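Local coordinates for dicer Related Helicase (Caenorhabditis elegans, PDB 6M6Q), which probably binds double- and single-stranded RNA and hydrolyses ATP as a RIG-I-like helicase, of which this chain is the N-terminal domain, at residues B[322-325]-B[326-329]. Numbering follows the deposited sequence.
Sequences EKER and DRIR
Glu324 and Arg327 form an i to i+3 salt bridge on the surface of the α-helix 314-333, the last helix of this all-helical N-terminal domain, about 35 Å from the centre of the chain to the centre of the contact. The helix illustrates how acid and base can pair one turn apart, at i and i+3: Glu322 with Arg325 is a second such pair, of different geometry, to which Asp326, the next residue, adds its charge. The side chains of Glu324 and Arg327 run side by side in the same direction. Bends at chi2 and chi3 (65°) bring NE of the arginine, rather than NH1 or NH2, to the acid. Arg327 NE donates to Glu324 OE2 at 3.2 Å in a nearly straight bond of 170°. The oxygen lies at the edge of the guanidinium, in its plane, but is itself met from above the carboxylate plane, and the two flat groups are turned 64° apart. CD1 of Ile328, one turn on from Glu324, sits 3.6 Å from the same OE2, adding an apolar neighbour to the ion pair.

The second group, Glu322, Arg325 and Asp326, is a looser network. Here no N-H points at an acid: Glu322 OE1 lies over one face of the Arg325 guanidinium, toward its rim, whereas Asp326 OD1 approaches NH2 obliquely at a long 3.7 Å. The attraction is therefore one of charge alone, and both acids should help to offset the positive charge of Arg325.

Beneath the side chains runs the regular i to i+4 backbone bonding. Arg327 N reaches Lys323 O at 2.9 Å, and Ile328 N meets Glu324 O at the same length, with CD1 of Ile328 resting 3.5 Å from that carbonyl oxygen of Glu324.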
ATOM      1  N   GLU B 322      24.760   4.534  18.599  1.00104.11           N
ATOM      2  CA  GLU B 322      25.779   5.626  18.631  1.00107.14           C
ATOM      3  C   GLU B 322      26.219   5.915  20.077  1.00 97.48           C
ATOM      4  O   GLU B 322      27.335   6.447  20.242  1.00 96.05           O
ATOM      5  CB  GLU B 322      25.262   6.895  17.943  1.00104.47           C
ATOM      6  CG  GLU B 322      25.071   6.738  16.431  1.00113.55           C
ATOM      7  CD  GLU B 322      26.228   6.088  15.670  1.00121.00           C
ATOM      8  OE1 GLU B 322      27.332   6.665  15.664  1.00126.66           O
ATOM      9  OE2 GLU B 322      26.012   5.018  15.053  1.00109.72           O
ATOM     10  N   LYS B 323      25.406   5.556  21.076  1.00 93.57           N
ATOM     11  CA  LYS B 323      25.816   5.571  22.510  1.00103.16           C
ATOM     12  C   LYS B 323      26.931   4.542  22.715  1.00105.41           C
ATOM     13  O   LYS B 323      28.007   4.929  23.220  1.00111.59           O
ATOM     14  CB  LYS B 323      24.639   5.275  23.446  1.00109.31           C
ATOM     15  CG  LYS B 323      24.092   6.476  24.195  1.00115.74           C
ATOM     16  CD  LYS B 323      23.242   7.385  23.337  1.00122.52           C
ATOM     17  CE  LYS B 323      22.561   8.475  24.139  1.00121.65           C
ATOM     18  NZ  LYS B 323      21.123   8.603  23.813  1.00118.52           N
ATOM     19  N   GLU B 324      26.676   3.285  22.335  1.00100.33           N
ATOM     20  CA  GLU B 324      27.607   2.144  22.552  1.00101.41           C
ATOM     21  C   GLU B 324      28.887   2.378  21.742  1.00 88.94           C
ATOM     22  O   GLU B 324      29.973   2.120  22.273  1.00 92.83           O
ATOM     23  CB  GLU B 324      26.938   0.812  22.192  1.00106.11           C
ATOM     24  CG  GLU B 324      26.480   0.005  23.409  1.00106.14           C
ATOM     25  CD  GLU B 324      27.545  -0.869  24.071  1.00109.14           C
ATOM     26  OE1 GLU B 324      27.236  -1.495  25.113  1.00100.05           O
ATOM     27  OE2 GLU B 324      28.682  -0.927  23.552  1.00110.69           O
ATOM     28  N   ARG B 325      28.756   2.930  20.543  1.00 89.28           N
ATOM     29  CA  ARG B 325      29.896   3.302  19.667  1.00 95.82           C
ATOM     30  C   ARG B 325      30.818   4.268  20.432  1.00 97.40           C
ATOM     31  O   ARG B 325      32.044   4.055  20.396  1.00101.14           O
ATOM     32  CB  ARG B 325      29.347   3.873  18.353  1.00 99.72           C
ATOM     33  CG  ARG B 325      30.360   4.618  17.495  1.00113.02           C
ATOM     34  CD  ARG B 325      30.141   6.123  17.538  1.00131.45           C
ATOM     35  NE  ARG B 325      30.748   6.811  16.404  1.00139.29           N
ATOM     36  CZ  ARG B 325      30.628   8.113  16.157  1.00140.71           C
ATOM     37  NH1 ARG B 325      31.212   8.637  15.093  1.00140.56           N
ATOM     38  NH2 ARG B 325      29.921   8.884  16.969  1.00145.66           N
ATOM     39  N   ASP B 326      30.239   5.249  21.141  1.00103.76           N
ATOM     40  CA  ASP B 326      30.974   6.269  21.937  1.00108.88           C
ATOM     41  C   ASP B 326      31.525   5.635  23.221  1.00116.60           C
ATOM     42  O   ASP B 326      32.629   6.035  23.640  1.00124.71           O
ATOM     43  CB  ASP B 326      30.085   7.464  22.275  1.00108.68           C
ATOM     44  CG  ASP B 326      30.068   8.538  21.202  1.00111.47           C
ATOM     45  OD1 ASP B 326      31.059   8.633  20.433  1.00112.50           O
ATOM     46  OD2 ASP B 326      29.071   9.271  21.145  1.00115.97           O
ATOM     47  N   ARG B 327      30.791   4.679  23.800  1.00118.49           N
ATOM     48  CA  ARG B 327      31.168   3.946  25.045  1.00109.68           C
ATOM     49  C   ARG B 327      32.422   3.089  24.787  1.00105.06           C
ATOM     50  O   ARG B 327      33.318   3.069  25.666  1.00105.81           O
ATOM     51  CB  ARG B 327      29.990   3.086  25.517  1.00110.19           C
ATOM     52  CG  ARG B 327      30.154   2.486  26.907  1.00117.66           C
ATOM     53  CD  ARG B 327      29.489   1.114  27.054  1.00118.32           C
ATOM     54  NE  ARG B 327      30.088   0.077  26.208  1.00119.93           N
ATOM     55  CZ  ARG B 327      31.193  -0.618  26.498  1.00111.47           C
ATOM     56  NH1 ARG B 327      31.870  -0.380  27.610  1.00113.03           N
ATOM     57  NH2 ARG B 327      31.635  -1.525  25.645  1.00114.16           N
ATOM     58  N   ILE B 328      32.510   2.448  23.613  1.00102.27           N
ATOM     59  CA  ILE B 328      33.659   1.564  23.229  1.00110.64           C
ATOM     60  C   ILE B 328      34.888   2.447  22.941  1.00107.21           C
ATOM     61  O   ILE B 328      35.970   2.131  23.473  1.00116.20           O
ATOM     62  CB  ILE B 328      33.299   0.630  22.041  1.00108.41           C
ATOM     63  CG1 ILE B 328      32.218  -0.389  22.423  1.00108.43           C
ATOM     64  CG2 ILE B 328      34.541  -0.066  21.490  1.00 99.51           C
ATOM     65  CD1 ILE B 328      31.414  -0.908  21.248  1.00107.12           C
ATOM     66  N   ARG B 329      34.703   3.560  22.219  1.00116.03           N
ATOM     67  CA  ARG B 329      35.793   4.492  21.797  1.00133.08           C
ATOM     68  C   ARG B 329      36.570   4.987  23.032  1.00134.82           C
ATOM     69  O   ARG B 329      37.810   5.188  22.905  1.00120.23           O
ATOM     70  CB  ARG B 329      35.217   5.671  20.998  1.00142.14           C
ATOM     71  CG  ARG B 329      36.267   6.565  20.344  1.00155.65           C
ATOM     72  CD  ARG B 329      36.307   6.446  18.829  1.00161.68           C
ATOM     73  NE  ARG B 329      37.020   5.259  18.368  1.00166.78           N
ATOM     74  CZ  ARG B 329      37.085   4.857  17.098  1.00174.62           C
ATOM     75  NH1 ARG B 329      37.757   3.761  16.784  1.00171.69           N
ATOM     76  NH2 ARG B 329      36.479   5.552  16.147  1.00172.32           N
TER